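Local coordinates for genome polyprotein (Chicken sicinivirus JSY, PDB 6QWT) that includes, as its 3Dpol part modelled here, the RNA-dependent RNA polymerase that copies the viral RNA genome, at residues P31-L39 with L157-V167; I329-L337 with V379-V387. All blocks are in the same frame, centred on the assembly; numbering follows the deposited sequence.

Contact 1 of 2, residues P31-L39 with L157-V167; sequences PVTKEPAVL and LKDELRGVDKV
Glu35 and Arg162 face each other as the hydrogen-bonded pair of a two-stranded antiparallel ribbon, 34-36 against 161-163. The sequence KDELR at 158-162 is the opening of picornaviral polymerase motif F, a fingers element. Glu35 N gives its proton to Arg162 O at 2.9 Å, and Arg162 N returns the favour to Glu35 O at 2.7 Å, both bonds close to straight. Beyond the strand, Ala37 N still reaches Glu160 O at 2.8 Å; Pro36 between has no N-H to offer. At the other end Thr33 O takes Val164 N at 3.2 Å, approached from above the carbonyl plane. This occupies an N-H of the helix's first turn, just after the N-cap Gly163.

The acidic ends look elsewhere: Glu35 OE1 forms a salt bridge with Arg45, and the Asp159 carboxylate binds Ser19 OG and Lys20 N. A water lies 3.0 Å from Ala37 O and close to Asp159 OD2, where the direct ladder ends.

Apolar groups pack around this polar ladder. Leu161 lays CD2 alongside the proline, 3.7 Å from Pro36 N, while Leu39 CD2 packs on Leu157 CB at 3.8 Å, the two side chains running antiparallel. With CG anti to its carbonyl carbon (chi1 -58°), Arg162 sets that CG 3.5 Å from Ala37 CB, then folds at chi2 and chi3, and its NH2 bonds to Lys171 O.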
ATOM      1  N   PRO A  31      14.390 -22.474  -9.517  1.00 29.56           N
ATOM      2  CA  PRO A  31      13.099 -23.111  -9.813  1.00 29.54           C
ATOM      3  C   PRO A  31      11.980 -22.079  -9.857  1.00 29.47           C
ATOM      4  O   PRO A  31      11.821 -21.269  -8.940  1.00 27.87           O
ATOM      5  CB  PRO A  31      12.919 -24.100  -8.656  1.00 30.97           C
ATOM      6  CG  PRO A  31      14.316 -24.412  -8.214  1.00 34.61           C
ATOM      7  CD  PRO A  31      15.099 -23.141  -8.410  1.00 27.79           C
ATOM      8  N   VAL A  32      11.207 -22.109 -10.939  1.00 26.03           N
ATOM      9  CA  VAL A  32      10.176 -21.103 -11.175  1.00 29.28           C
ATOM     10  C   VAL A  32       8.977 -21.412 -10.284  1.00 28.85           C
ATOM     11  O   VAL A  32       8.244 -22.375 -10.523  1.00 34.52           O
ATOM     12  CB  VAL A  32       9.774 -21.053 -12.654  1.00 31.26           C
ATOM     13  CG1 VAL A  32       8.609 -20.092 -12.862  1.00 28.97           C
ATOM     14  CG2 VAL A  32      10.966 -20.643 -13.507  1.00 28.91           C
ATOM     15  N   THR A  33       8.779 -20.596  -9.248  1.00 28.15           N
ATOM     16  CA  THR A  33       7.611 -20.687  -8.383  1.00 25.51           C
ATOM     17  C   THR A  33       6.637 -19.540  -8.594  1.00 29.36           C
ATOM     18  O   THR A  33       5.598 -19.495  -7.927  1.00 29.57           O
ATOM     19  CB  THR A  33       8.032 -20.731  -6.907  1.00 26.83           C
ATOM     20  OG1 THR A  33       8.499 -19.438  -6.503  1.00 28.91           O
ATOM     21  CG2 THR A  33       9.139 -21.751  -6.690  1.00 29.26           C
ATOM     22  N   LYS A  34       6.946 -18.609  -9.496  1.00 26.56           N
ATOM     23  CA  LYS A  34       6.096 -17.461  -9.766  1.00 25.57           C
ATOM     24  C   LYS A  34       6.063 -17.202 -11.264  1.00 28.26           C
ATOM     25  O   LYS A  34       7.035 -17.465 -11.976  1.00 27.51           O
ATOM     26  CB  LYS A  34       6.589 -16.201  -9.044  1.00 26.51           C
ATOM     27  CG  LYS A  34       6.220 -16.120  -7.571  1.00 28.72           C
ATOM     28  CD  LYS A  34       7.088 -15.094  -6.859  1.00 33.95           C
ATOM     29  CE  LYS A  34       6.338 -14.398  -5.737  1.00 40.19           C
ATOM     30  NZ  LYS A  34       7.180 -13.348  -5.097  1.00 45.10           N
ATOM     31  N   GLU A  35       4.937 -16.675 -11.729  1.00 25.10           N
ATOM     32  CA  GLU A  35       4.720 -16.342 -13.127  1.00 27.66           C
ATOM     33  C   GLU A  35       3.854 -15.094 -13.193  1.00 25.99           C
ATOM     34  O   GLU A  35       3.193 -14.740 -12.211  1.00 21.59           O
ATOM     35  CB  GLU A  35       4.049 -17.498 -13.883  1.00 26.74           C
ATOM     36  CG  GLU A  35       4.960 -18.686 -14.147  1.00 31.70           C
ATOM     37  CD  GLU A  35       4.240 -19.827 -14.842  1.00 39.33           C
ATOM     38  OE1 GLU A  35       3.141 -19.593 -15.386  1.00 38.20           O
ATOM     39  OE2 GLU A  35       4.771 -20.957 -14.840  1.00 42.38           O
ATOM     40  N   PRO A  36       3.850 -14.394 -14.331  1.00 22.49           N
ATOM     41  CA  PRO A  36       2.973 -13.224 -14.468  1.00 25.12           C
ATOM     42  C   PRO A  36       1.511 -13.593 -14.270  1.00 26.33           C
ATOM     43  O   PRO A  36       1.053 -14.648 -14.711  1.00 21.96           O
ATOM     44  CB  PRO A  36       3.244 -12.745 -15.898  1.00 27.09           C
ATOM     45  CG  PRO A  36       4.628 -13.225 -16.194  1.00 25.09           C
ATOM     46  CD  PRO A  36       4.744 -14.549 -15.493  1.00 23.79           C
ATOM     47  N   ALA A  37       0.781 -12.707 -13.592  1.00 25.19           N
ATOM     48  CA  ALA A  37      -0.622 -12.952 -13.291  1.00 26.87           C
ATOM     49  C   ALA A  37      -1.436 -13.109 -14.570  1.00 23.44           C
ATOM     50  O   ALA A  37      -1.092 -12.570 -15.627  1.00 20.67           O
ATOM     51  CB  ALA A  37      -1.201 -11.809 -12.456  1.00 21.98           C
ATOM     52  N   VAL A  38      -2.531 -13.857 -14.460  1.00 22.96           N
ATOM     53  CA  VAL A  38      -3.454 -14.032 -15.574  1.00 23.17           C
ATOM     54  C   VAL A  38      -4.118 -12.695 -15.881  1.00 23.04           C
ATOM     55  O   VAL A  38      -4.774 -12.095 -15.022  1.00 20.94           O
ATOM     56  CB  VAL A  38      -4.495 -15.113 -15.255  1.00 23.34           C
ATOM     57  CG1 VAL A  38      -5.561 -15.169 -16.344  1.00 21.04           C
ATOM     58  CG2 VAL A  38      -3.823 -16.461 -15.088  1.00 22.66           C
ATOM     59  N   LEU A  39      -3.953 -12.213 -17.111  1.00 20.66           N
ATOM     60  CA  LEU A  39      -4.634 -11.001 -17.537  1.00 24.89           C
ATOM     61  C   LEU A  39      -5.729 -11.248 -18.563  1.00 25.47           C
ATOM     62  O   LEU A  39      -6.661 -10.444 -18.649  1.00 22.75           O
ATOM     63  CB  LEU A  39      -3.626  -9.989 -18.107  1.00 23.54           C
ATOM     64  CG  LEU A  39      -2.468  -9.592 -17.180  1.00 24.31           C
ATOM     65  CD1 LEU A  39      -1.529  -8.618 -17.870  1.00 25.98           C
ATOM     66  CD2 LEU A  39      -2.976  -9.003 -15.866  1.00 22.62           C
ATOM     67  N   LEU A 157      -6.534  -4.959 -14.227  1.00 25.19           N
ATOM     68  CA  LEU A 157      -5.909  -6.136 -13.640  1.00 25.35           C
ATOM     69  C   LEU A 157      -4.425  -5.857 -13.434  1.00 25.16           C
ATOM     70  O   LEU A 157      -3.737  -5.374 -14.342  1.00 21.73           O
ATOM     71  CB  LEU A 157      -6.115  -7.349 -14.544  1.00 24.90           C
ATOM     72  CG  LEU A 157      -7.572  -7.675 -14.869  1.00 26.43           C
ATOM     73  CD1 LEU A 157      -7.670  -8.797 -15.893  1.00 20.08           C
ATOM     74  CD2 LEU A 157      -8.326  -8.034 -13.598  1.00 25.52           C
ATOM     75  N   LYS A 158      -3.937  -6.138 -12.232  1.00 29.88           N
ATOM     76  CA  LYS A 158      -2.568  -5.773 -11.882  1.00 26.52           C
ATOM     77  C   LYS A 158      -1.593  -6.747 -12.529  1.00 22.96           C
ATOM     78  O   LYS A 158      -1.581  -7.939 -12.205  1.00 24.16           O
ATOM     79  CB  LYS A 158      -2.381  -5.742 -10.368  1.00 30.87           C
ATOM     80  CG  LYS A 158      -1.029  -5.165  -9.960  1.00 27.71           C
ATOM     81  CD  LYS A 158      -0.829  -5.090  -8.451  1.00 33.18           C
ATOM     82  CE  LYS A 158      -0.081  -3.807  -8.094  1.00 39.46           C
ATOM     83  NZ  LYS A 158      -0.741  -3.120  -6.952  1.00 45.98           N
ATOM     84  N   ASP A 159      -0.765  -6.229 -13.429  1.00 22.74           N
ATOM     85  CA  ASP A 159       0.257  -7.004 -14.123  1.00 25.25           C
ATOM     86  C   ASP A 159       1.455  -7.168 -13.194  1.00 25.98           C
ATOM     87  O   ASP A 159       2.209  -6.215 -12.971  1.00 26.84           O
ATOM     88  CB  ASP A 159       0.635  -6.284 -15.411  1.00 25.52           C
ATOM     89  CG  ASP A 159       1.569  -7.093 -16.301  1.00 27.86           C
ATOM     90  OD1 ASP A 159       1.996  -6.531 -17.333  1.00 28.37           O
ATOM     91  OD2 ASP A 159       1.882  -8.268 -15.987  1.00 25.65           O
ATOM     92  N   GLU A 160       1.627  -8.369 -12.641  1.00 25.76           N
ATOM     93  CA  GLU A 160       2.657  -8.606 -11.637  1.00 24.49           C
ATOM     94  C   GLU A 160       2.920 -10.102 -11.528  1.00 26.90           C
ATOM     95  O   GLU A 160       2.104 -10.924 -11.947  1.00 24.73           O
ATOM     96  CB  GLU A 160       2.249  -8.049 -10.267  1.00 24.92           C
ATOM     97  CG  GLU A 160       1.300  -8.972  -9.503  1.00 28.97           C
ATOM     98  CD  GLU A 160       0.640  -8.301  -8.314  1.00 31.59           C
ATOM     99  OE1 GLU A 160      -0.556  -8.571  -8.069  1.00 26.86           O
ATOM    100  OE2 GLU A 160       1.317  -7.510  -7.624  1.00 36.70           O
ATOM    101  N   LEU A 161       4.074 -10.443 -10.950  1.00 22.96           N
ATOM    102  CA  LEU A 161       4.387 -11.839 -10.672  1.00 24.13           C
ATOM    103  C   LEU A 161       3.493 -12.370  -9.558  1.00 25.83           C
ATOM    104  O   LEU A 161       3.238 -11.686  -8.562  1.00 24.38           O
ATOM    105  CB  LEU A 161       5.856 -11.994 -10.271  1.00 24.97           C
ATOM    106  CG  LEU A 161       6.930 -11.850 -11.353  1.00 26.38           C
ATOM    107  CD1 LEU A 161       8.305 -12.133 -10.766  1.00 26.17           C
ATOM    108  CD2 LEU A 161       6.654 -12.764 -12.542  1.00 24.53           C
ATOM    109  N   ARG A 162       3.012 -13.600  -9.730  1.00 22.45           N
ATOM    110  CA  ARG A 162       2.171 -14.255  -8.738  1.00 24.71           C
ATOM    111  C   ARG A 162       2.617 -15.700  -8.578  1.00 24.68           C
ATOM    112  O   ARG A 162       3.197 -16.288  -9.495  1.00 26.90           O
ATOM    113  CB  ARG A 162       0.687 -14.208  -9.134  1.00 25.65           C
ATOM    114  CG  ARG A 162       0.145 -12.803  -9.335  1.00 26.70           C
ATOM    115  CD  ARG A 162      -0.164 -12.141  -8.012  1.00 25.78           C
ATOM    116  NE  ARG A 162      -1.514 -12.466  -7.562  1.00 32.21           N
ATOM    117  CZ  ARG A 162      -1.940 -12.326  -6.313  1.00 39.07           C
ATOM    118  NH1 ARG A 162      -1.119 -11.863  -5.376  1.00 38.37           N
ATOM    119  NH2 ARG A 162      -3.189 -12.650  -5.999  1.00 33.92           N
ATOM    120  N   GLY A 163       2.341 -16.265  -7.404  1.00 20.98           N
ATOM    121  CA  GLY A 163       2.585 -17.681  -7.204  1.00 26.07           C
ATOM    122  C   GLY A 163       1.857 -18.524  -8.235  1.00 31.07           C
ATOM    123  O   GLY A 163       0.775 -18.172  -8.706  1.00 26.48           O
ATOM    124  N   VAL A 164       2.473 -19.655  -8.593  1.00 28.08           N
ATOM    125  CA  VAL A 164       1.924 -20.496  -9.655  1.00 27.77           C
ATOM    126  C   VAL A 164       0.544 -21.020  -9.280  1.00 28.99           C
ATOM    127  O   VAL A 164      -0.271 -21.323 -10.160  1.00 29.41           O
ATOM    128  CB  VAL A 164       2.889 -21.651  -9.983  1.00 31.89           C
ATOM    129  CG1 VAL A 164       4.026 -21.153 -10.861  1.00 27.53           C
ATOM    130  CG2 VAL A 164       3.418 -22.288  -8.701  1.00 25.68           C
ATOM    131  N   ASP A 165       0.261 -21.142  -7.982  1.00 28.84           N
ATOM    132  CA  ASP A 165      -1.076 -21.540  -7.556  1.00 32.76           C
ATOM    133  C   ASP A 165      -2.097 -20.454  -7.875  1.00 31.90           C
ATOM    134  O   ASP A 165      -3.195 -20.750  -8.362  1.00 30.54           O
ATOM    135  CB  ASP A 165      -1.078 -21.871  -6.060  1.00 36.64           C
ATOM    136  CG  ASP A 165      -0.576 -20.717  -5.196  1.00 45.35           C
ATOM    137  OD1 ASP A 165       0.450 -20.097  -5.552  1.00 45.43           O
ATOM    138  OD2 ASP A 165      -1.208 -20.434  -4.155  1.00 47.53           O
ATOM    139  N   LYS A 166      -1.744 -19.190  -7.622  1.00 26.02           N
ATOM    140  CA  LYS A 166      -2.654 -18.089  -7.917  1.00 26.94           C
ATOM    141  C   LYS A 166      -2.828 -17.885  -9.417  1.00 30.95           C
ATOM    142  O   LYS A 166      -3.884 -17.414  -9.858  1.00 28.13           O
ATOM    143  CB  LYS A 166      -2.153 -16.806  -7.251  1.00 26.87           C
ATOM    144  CG  LYS A 166      -1.880 -16.960  -5.766  1.00 30.49           C
ATOM    145  CD  LYS A 166      -2.417 -15.778  -4.973  1.00 41.34           C
ATOM    146  CE  LYS A 166      -1.775 -15.700  -3.596  1.00 45.28           C
ATOM    147  NZ  LYS A 166      -1.175 -14.358  -3.329  1.00 51.80           N
ATOM    148  N   VAL A 167      -1.815 -18.230 -10.213  1.00 25.73           N
ATOM    149  CA  VAL A 167      -1.965 -18.195 -11.663  1.00 28.25           C
ATOM    150  C   VAL A 167      -3.000 -19.220 -12.113  1.00 30.80           C
ATOM    151  O   VAL A 167      -3.924 -18.903 -12.871  1.00 26.86           O
ATOM    152  CB  VAL A 167      -0.604 -18.425 -12.346  1.00 29.41           C
ATOM    153  CG1 VAL A 167      -0.784 -18.670 -13.837  1.00 24.36           C
ATOM    154  CG2 VAL A 167       0.317 -17.241 -12.105  1.00 27.46           C
TER
HETATM  155  O   HOH W   1       0.746 -10.235 -14.981  1.00 25.36           O

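Contact 2 of 2, residues I329-L337 with V379-V387; sequences ILCYGDDVL and VTFLKRHFV
Phe381 drives the edge of its ring against the 329-337 hairpin, whose YGDD sequence marks it as polymerase motif C. Phe381 itself opens FLKR, the signature of motif E, so this is a seam inside the palm. The hairpin turns through a type II' turn from Tyr332 to Asp335; FLKR is a type I' turn, closed by backbone bonds between Phe381 and Arg384.

The tight part lies around the phenyl ring. Phe381 CG stands anti to the backbone N (chi1 -172°), which carries Phe381 CE1 to 3.8 Å from Asp335 O and Phe381 CZ to 4.0 Å from Tyr332 N. The Leu330 side chain runs roughly perpendicular to that of Phe381, with Leu330 CD2 3.8 Å from Phe381 CE2. Leu337 comes in obliquely with CG 3.7 Å from Phe381 CD1. Its CD2 meets Val379 CG1 at 3.5 Å, and its CD1 sits between Phe381 and the Phe386 ring. Ala231 of strand 230-235 touches both Leu337 and Val379, while Leu382 lays its own CG over the centre of one face of Phe381. At the ring edge, in its plane, a water donates to both Val336 O and Thr380 O, at 2.9 Å each.

Toward the turns the contacts become fewer and the residues partly exposed. Leu382 CD2 lies against Tyr332 CB and Asp335 OD2, and the Tyr332 ring extends past Leu382. A second water accepts a hydrogen bond from Leu382 N and lies close to Asp335 OD1.

No direct hydrogen bond joins the segments. Tyr332 N and Asp335 O already pair with each other, so the ring edge meets satisfied backbone, and motifs C and E are held together by apolar packing with water bridges alongside.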
ATOM      1  N   ILE A 329       0.707  -0.651  17.546  1.00 24.04           N
ATOM      2  CA  ILE A 329       0.314  -1.154  16.236  1.00 23.54           C
ATOM      3  C   ILE A 329       1.173  -0.470  15.181  1.00 21.41           C
ATOM      4  O   ILE A 329       1.506   0.714  15.311  1.00 22.18           O
ATOM      5  CB  ILE A 329      -1.191  -0.922  15.973  1.00 22.08           C
ATOM      6  CG1 ILE A 329      -2.037  -1.766  16.931  1.00 23.10           C
ATOM      7  CG2 ILE A 329      -1.552  -1.251  14.530  1.00 20.07           C
ATOM      8  CD1 ILE A 329      -3.535  -1.483  16.860  1.00 17.97           C
ATOM      9  N   LEU A 330       1.564  -1.225  14.154  1.00 21.45           N
ATOM     10  CA  LEU A 330       2.277  -0.671  13.007  1.00 21.62           C
ATOM     11  C   LEU A 330       1.691  -1.281  11.743  1.00 23.91           C
ATOM     12  O   LEU A 330       1.711  -2.503  11.574  1.00 22.08           O
ATOM     13  CB  LEU A 330       3.781  -0.943  13.090  1.00 24.92           C
ATOM     14  CG  LEU A 330       4.652  -0.224  12.055  1.00 26.18           C
ATOM     15  CD1 LEU A 330       4.653   1.282  12.284  1.00 23.37           C
ATOM     16  CD2 LEU A 330       6.065  -0.772  12.102  1.00 25.11           C
ATOM     17  N   CYS A 331       1.177  -0.428  10.862  1.00 22.05           N
ATOM     18  CA  CYS A 331       0.406  -0.850   9.706  1.00 24.36           C
ATOM     19  C   CYS A 331       0.979  -0.240   8.435  1.00 25.31           C
ATOM     20  O   CYS A 331       1.439   0.906   8.427  1.00 26.61           O
ATOM     21  CB  CYS A 331      -1.071  -0.441   9.854  1.00 25.27           C
ATOM     22  SG  CYS A 331      -2.007  -1.376  11.081  1.00 28.34           S
ATOM     23  N   TYR A 332       0.942  -1.026   7.360  1.00 25.05           N
ATOM     24  CA  TYR A 332       1.148  -0.523   5.999  1.00 28.56           C
ATOM     25  C   TYR A 332       0.129  -1.242   5.120  1.00 27.81           C
ATOM     26  O   TYR A 332       0.323  -2.409   4.769  1.00 32.14           O
ATOM     27  CB  TYR A 332       2.573  -0.752   5.501  1.00 27.91           C
ATOM     28  CG  TYR A 332       2.981   0.167   4.353  1.00 32.57           C
ATOM     29  CD1 TYR A 332       4.187   0.863   4.385  1.00 32.26           C
ATOM     30  CD2 TYR A 332       2.160   0.339   3.243  1.00 35.18           C
ATOM     31  CE1 TYR A 332       4.559   1.703   3.343  1.00 34.28           C
ATOM     32  CE2 TYR A 332       2.521   1.176   2.202  1.00 35.46           C
ATOM     33  CZ  TYR A 332       3.720   1.855   2.257  1.00 37.04           C
ATOM     34  OH  TYR A 332       4.079   2.685   1.221  1.00 41.51           O
ATOM     35  N   GLY A 333      -0.944  -0.545   4.762  1.00 29.82           N
ATOM     36  CA  GLY A 333      -2.014  -1.188   4.014  1.00 36.60           C
ATOM     37  C   GLY A 333      -2.703  -2.235   4.868  1.00 35.42           C
ATOM     38  O   GLY A 333      -3.169  -1.959   5.978  1.00 34.90           O
ATOM     39  N   ASP A 334      -2.778  -3.455   4.362  1.00 33.62           N
ATOM     40  CA  ASP A 334      -3.329  -4.549   5.147  1.00 38.31           C
ATOM     41  C   ASP A 334      -2.259  -5.267   5.962  1.00 37.25           C
ATOM     42  O   ASP A 334      -2.591  -6.188   6.710  1.00 35.32           O
ATOM     43  CB  ASP A 334      -4.047  -5.540   4.231  1.00 37.99           C
ATOM     44  CG  ASP A 334      -3.235  -5.880   3.008  1.00 42.38           C
ATOM     45  OD1 ASP A 334      -2.106  -5.363   2.888  1.00 43.74           O
ATOM     46  OD2 ASP A 334      -3.728  -6.654   2.162  1.00 50.67           O
ATOM     47  N   ASP A 335      -0.993  -4.867   5.836  1.00 35.79           N
ATOM     48  CA  ASP A 335       0.084  -5.481   6.599  1.00 31.68           C
ATOM     49  C   ASP A 335       0.155  -4.863   7.991  1.00 28.77           C
ATOM     50  O   ASP A 335       0.035  -3.646   8.143  1.00 26.56           O
ATOM     51  CB  ASP A 335       1.419  -5.315   5.876  1.00 33.87           C
ATOM     52  CG  ASP A 335       1.466  -6.076   4.574  1.00 42.27           C
ATOM     53  OD1 ASP A 335       1.597  -7.317   4.612  1.00 38.93           O
ATOM     54  OD2 ASP A 335       1.362  -5.430   3.514  1.00 45.90           O
ATOM     55  N   VAL A 336       0.354  -5.707   9.005  1.00 26.88           N
ATOM     56  CA  VAL A 336       0.174  -5.317  10.399  1.00 30.45           C
ATOM     57  C   VAL A 336       1.211  -6.010  11.256  1.00 26.36           C
ATOM     58  O   VAL A 336       1.410  -7.228  11.169  1.00 26.94           O
ATOM     59  CB  VAL A 336      -1.226  -5.664  10.945  1.00 28.16           C
ATOM     60  CG1 VAL A 336      -1.210  -5.496  12.475  1.00 28.33           C
ATOM     61  CG2 VAL A 336      -2.263  -4.808  10.287  1.00 28.14           C
ATOM     62  N   LEU A 337       1.831  -5.218  12.120  1.00 25.12           N
ATOM     63  CA  LEU A 337       2.443  -5.730  13.330  1.00 24.12           C
ATOM     64  C   LEU A 337       1.714  -5.159  14.539  1.00 24.72           C
ATOM     65  O   LEU A 337       1.340  -3.984  14.545  1.00 28.31           O
ATOM     66  CB  LEU A 337       3.942  -5.379  13.418  1.00 24.11           C
ATOM     67  CG  LEU A 337       4.884  -5.859  12.315  1.00 26.17           C
ATOM     68  CD1 LEU A 337       6.311  -5.412  12.636  1.00 22.80           C
ATOM     69  CD2 LEU A 337       4.809  -7.364  12.181  1.00 24.27           C
ATOM     70  N   VAL A 379       8.768 -12.556  13.293  1.00 33.64           N
ATOM     71  CA  VAL A 379       7.754 -11.787  12.586  1.00 31.12           C
ATOM     72  C   VAL A 379       8.301 -11.292  11.252  1.00 29.11           C
ATOM     73  O   VAL A 379       9.493 -10.993  11.112  1.00 27.26           O
ATOM     74  CB  VAL A 379       7.290 -10.628  13.495  1.00 30.42           C
ATOM     75  CG1 VAL A 379       7.665  -9.275  12.911  1.00 25.09           C
ATOM     76  CG2 VAL A 379       5.804 -10.732  13.794  1.00 28.99           C
ATOM     77  N   THR A 380       7.424 -11.225  10.251  1.00 29.66           N
ATOM     78  CA  THR A 380       7.731 -10.609   8.966  1.00 26.62           C
ATOM     79  C   THR A 380       6.804  -9.422   8.743  1.00 29.68           C
ATOM     80  O   THR A 380       5.615  -9.479   9.070  1.00 28.23           O
ATOM     81  CB  THR A 380       7.588 -11.596   7.798  1.00 30.84           C
ATOM     82  OG1 THR A 380       6.207 -11.935   7.618  1.00 35.70           O
ATOM     83  CG2 THR A 380       8.394 -12.861   8.058  1.00 35.31           C
ATOM     84  N   PHE A 381       7.361  -8.347   8.190  1.00 27.02           N
ATOM     85  CA  PHE A 381       6.618  -7.125   7.903  1.00 26.61           C
ATOM     86  C   PHE A 381       7.069  -6.627   6.541  1.00 28.16           C
ATOM     87  O   PHE A 381       8.261  -6.377   6.342  1.00 25.25           O
ATOM     88  CB  PHE A 381       6.860  -6.062   8.983  1.00 18.95           C
ATOM     89  CG  PHE A 381       5.989  -4.844   8.847  1.00 25.54           C
ATOM     90  CD1 PHE A 381       4.614  -4.969   8.716  1.00 25.24           C
ATOM     91  CD2 PHE A 381       6.544  -3.573   8.854  1.00 21.20           C
ATOM     92  CE1 PHE A 381       3.808  -3.849   8.593  1.00 22.89           C
ATOM     93  CE2 PHE A 381       5.745  -2.451   8.733  1.00 21.16           C
ATOM     94  CZ  PHE A 381       4.374  -2.589   8.602  1.00 22.95           C
ATOM     95  N   LEU A 382       6.123  -6.491   5.611  1.00 24.72           N
ATOM     96  CA  LEU A 382       6.435  -6.174   4.217  1.00 26.08           C
ATOM     97  C   LEU A 382       7.432  -7.184   3.649  1.00 27.54           C
ATOM     98  O   LEU A 382       8.430  -6.830   3.016  1.00 25.59           O
ATOM     99  CB  LEU A 382       6.959  -4.742   4.079  1.00 26.19           C
ATOM    100  CG  LEU A 382       6.054  -3.624   4.604  1.00 30.31           C
ATOM    101  CD1 LEU A 382       6.797  -2.293   4.628  1.00 24.01           C
ATOM    102  CD2 LEU A 382       4.784  -3.522   3.769  1.00 29.26           C
ATOM    103  N   LYS A 383       7.156  -8.463   3.913  1.00 25.29           N
ATOM    104  CA  LYS A 383       7.954  -9.594   3.439  1.00 28.56           C
ATOM    105  C   LYS A 383       9.375  -9.604   4.006  1.00 29.43           C
ATOM    106  O   LYS A 383      10.253 -10.281   3.459  1.00 26.95           O
ATOM    107  CB  LYS A 383       8.003  -9.637   1.907  1.00 31.09           C
ATOM    108  CG  LYS A 383       6.650  -9.882   1.239  1.00 33.25           C
ATOM    109  CD  LYS A 383       6.793  -9.977  -0.278  1.00 43.22           C
ATOM    110  CE  LYS A 383       6.176 -11.260  -0.822  1.00 54.71           C
ATOM    111  NZ  LYS A 383       6.844 -11.721  -2.080  1.00 54.49           N
ATOM    112  N   ARG A 384       9.631  -8.892   5.105  1.00 24.30           N
ATOM    113  CA  ARG A 384      10.980  -8.765   5.642  1.00 22.86           C
ATOM    114  C   ARG A 384      11.030  -9.178   7.107  1.00 25.14           C
ATOM    115  O   ARG A 384      10.157  -8.807   7.897  1.00 25.00           O
ATOM    116  CB  ARG A 384      11.499  -7.326   5.514  1.00 19.26           C
ATOM    117  CG  ARG A 384      11.594  -6.807   4.086  1.00 22.26           C
ATOM    118  CD  ARG A 384      11.445  -5.291   4.067  1.00 18.06           C
ATOM    119  NE  ARG A 384      11.980  -4.679   2.854  1.00 19.98           N
ATOM    120  CZ  ARG A 384      11.256  -4.407   1.771  1.00 22.09           C
ATOM    121  NH1 ARG A 384       9.963  -4.704   1.744  1.00 21.69           N
ATOM    122  NH2 ARG A 384      11.823  -3.840   0.715  1.00 19.72           N
ATOM    123  N   HIS A 385      12.067  -9.934   7.465  1.00 23.62           N
ATOM    124  CA  HIS A 385      12.375 -10.206   8.860  1.00 22.10           C
ATOM    125  C   HIS A 385      13.134  -9.028   9.473  1.00 20.63           C
ATOM    126  O   HIS A 385      13.529  -8.081   8.787  1.00 19.73           O
ATOM    127  CB  HIS A 385      13.207 -11.483   8.995  1.00 25.19           C
ATOM    128  CG  HIS A 385      12.401 -12.744   8.957  1.00 31.27           C
ATOM    129  ND1 HIS A 385      12.211 -13.471   7.800  1.00 30.09           N
ATOM    130  CD2 HIS A 385      11.745 -13.414   9.934  1.00 28.72           C
ATOM    131  CE1 HIS A 385      11.469 -14.532   8.066  1.00 28.34           C
ATOM    132  NE2 HIS A 385      11.171 -14.519   9.354  1.00 30.06           N
ATOM    133  N   PHE A 386      13.326  -9.093  10.789  1.00 20.29           N
ATOM    134  CA  PHE A 386      14.159  -8.151  11.534  1.00 21.24           C
ATOM    135  C   PHE A 386      15.358  -8.933  12.062  1.00 25.41           C
ATOM    136  O   PHE A 386      15.202  -9.809  12.919  1.00 30.21           O
ATOM    137  CB  PHE A 386      13.387  -7.501  12.683  1.00 22.32           C
ATOM    138  CG  PHE A 386      12.190  -6.690  12.248  1.00 24.29           C
ATOM    139  CD1 PHE A 386      11.006  -7.311  11.877  1.00 21.66           C
ATOM    140  CD2 PHE A 386      12.242  -5.305  12.232  1.00 21.94           C
ATOM    141  CE1 PHE A 386       9.906  -6.569  11.483  1.00 21.93           C
ATOM    142  CE2 PHE A 386      11.146  -4.555  11.838  1.00 21.53           C
ATOM    143  CZ  PHE A 386       9.973  -5.191  11.464  1.00 18.26           C
ATOM    144  N   VAL A 387      16.553  -8.625  11.553  1.00 21.77           N
ATOM    145  CA  VAL A 387      17.767  -9.331  11.933  1.00 25.41           C
ATOM    146  C   VAL A 387      18.828  -8.330  12.377  1.00 22.05           C
ATOM    147  O   VAL A 387      19.289  -7.520  11.567  1.00 22.37           O
ATOM    148  CB  VAL A 387      18.311 -10.208  10.793  1.00 22.41           C
ATOM    149  CG1 VAL A 387      19.611 -10.872  11.217  1.00 18.72           C
ATOM    150  CG2 VAL A 387      17.278 -11.254  10.387  1.00 17.87           C
TER
HETATM  151  O   HOH W   2       3.447  -7.737   6.123  1.00 33.85           O
HETATM  152  O   HOH W   3       3.005  -8.172   8.962  1.00 22.86           O

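In the fold
Contact 1 is the more peripheral, partly buried join, with its centre about 19 Å from that of the chain; contact 2 is buried and lies about 12 Å from it. Their chemistry differs accordingly. Contact 1 pairs an early strand with the start of motif F through direct backbone bonds, and Glu35, Asp159, Glu160 and Arg162 are engaged by neighbouring parts of the chain. Contact 2 sets a turn against a hairpin belonging to the four-stranded sheet, chiefly through hydrocarbon. They share no secondary-structure element. The centres of contact 1 and contact 2 are about 22 Å apart. Even so, they meet at one point, where Lys34 NZ and Lys383 NZ come within 3.4 Å, two like charges brought close.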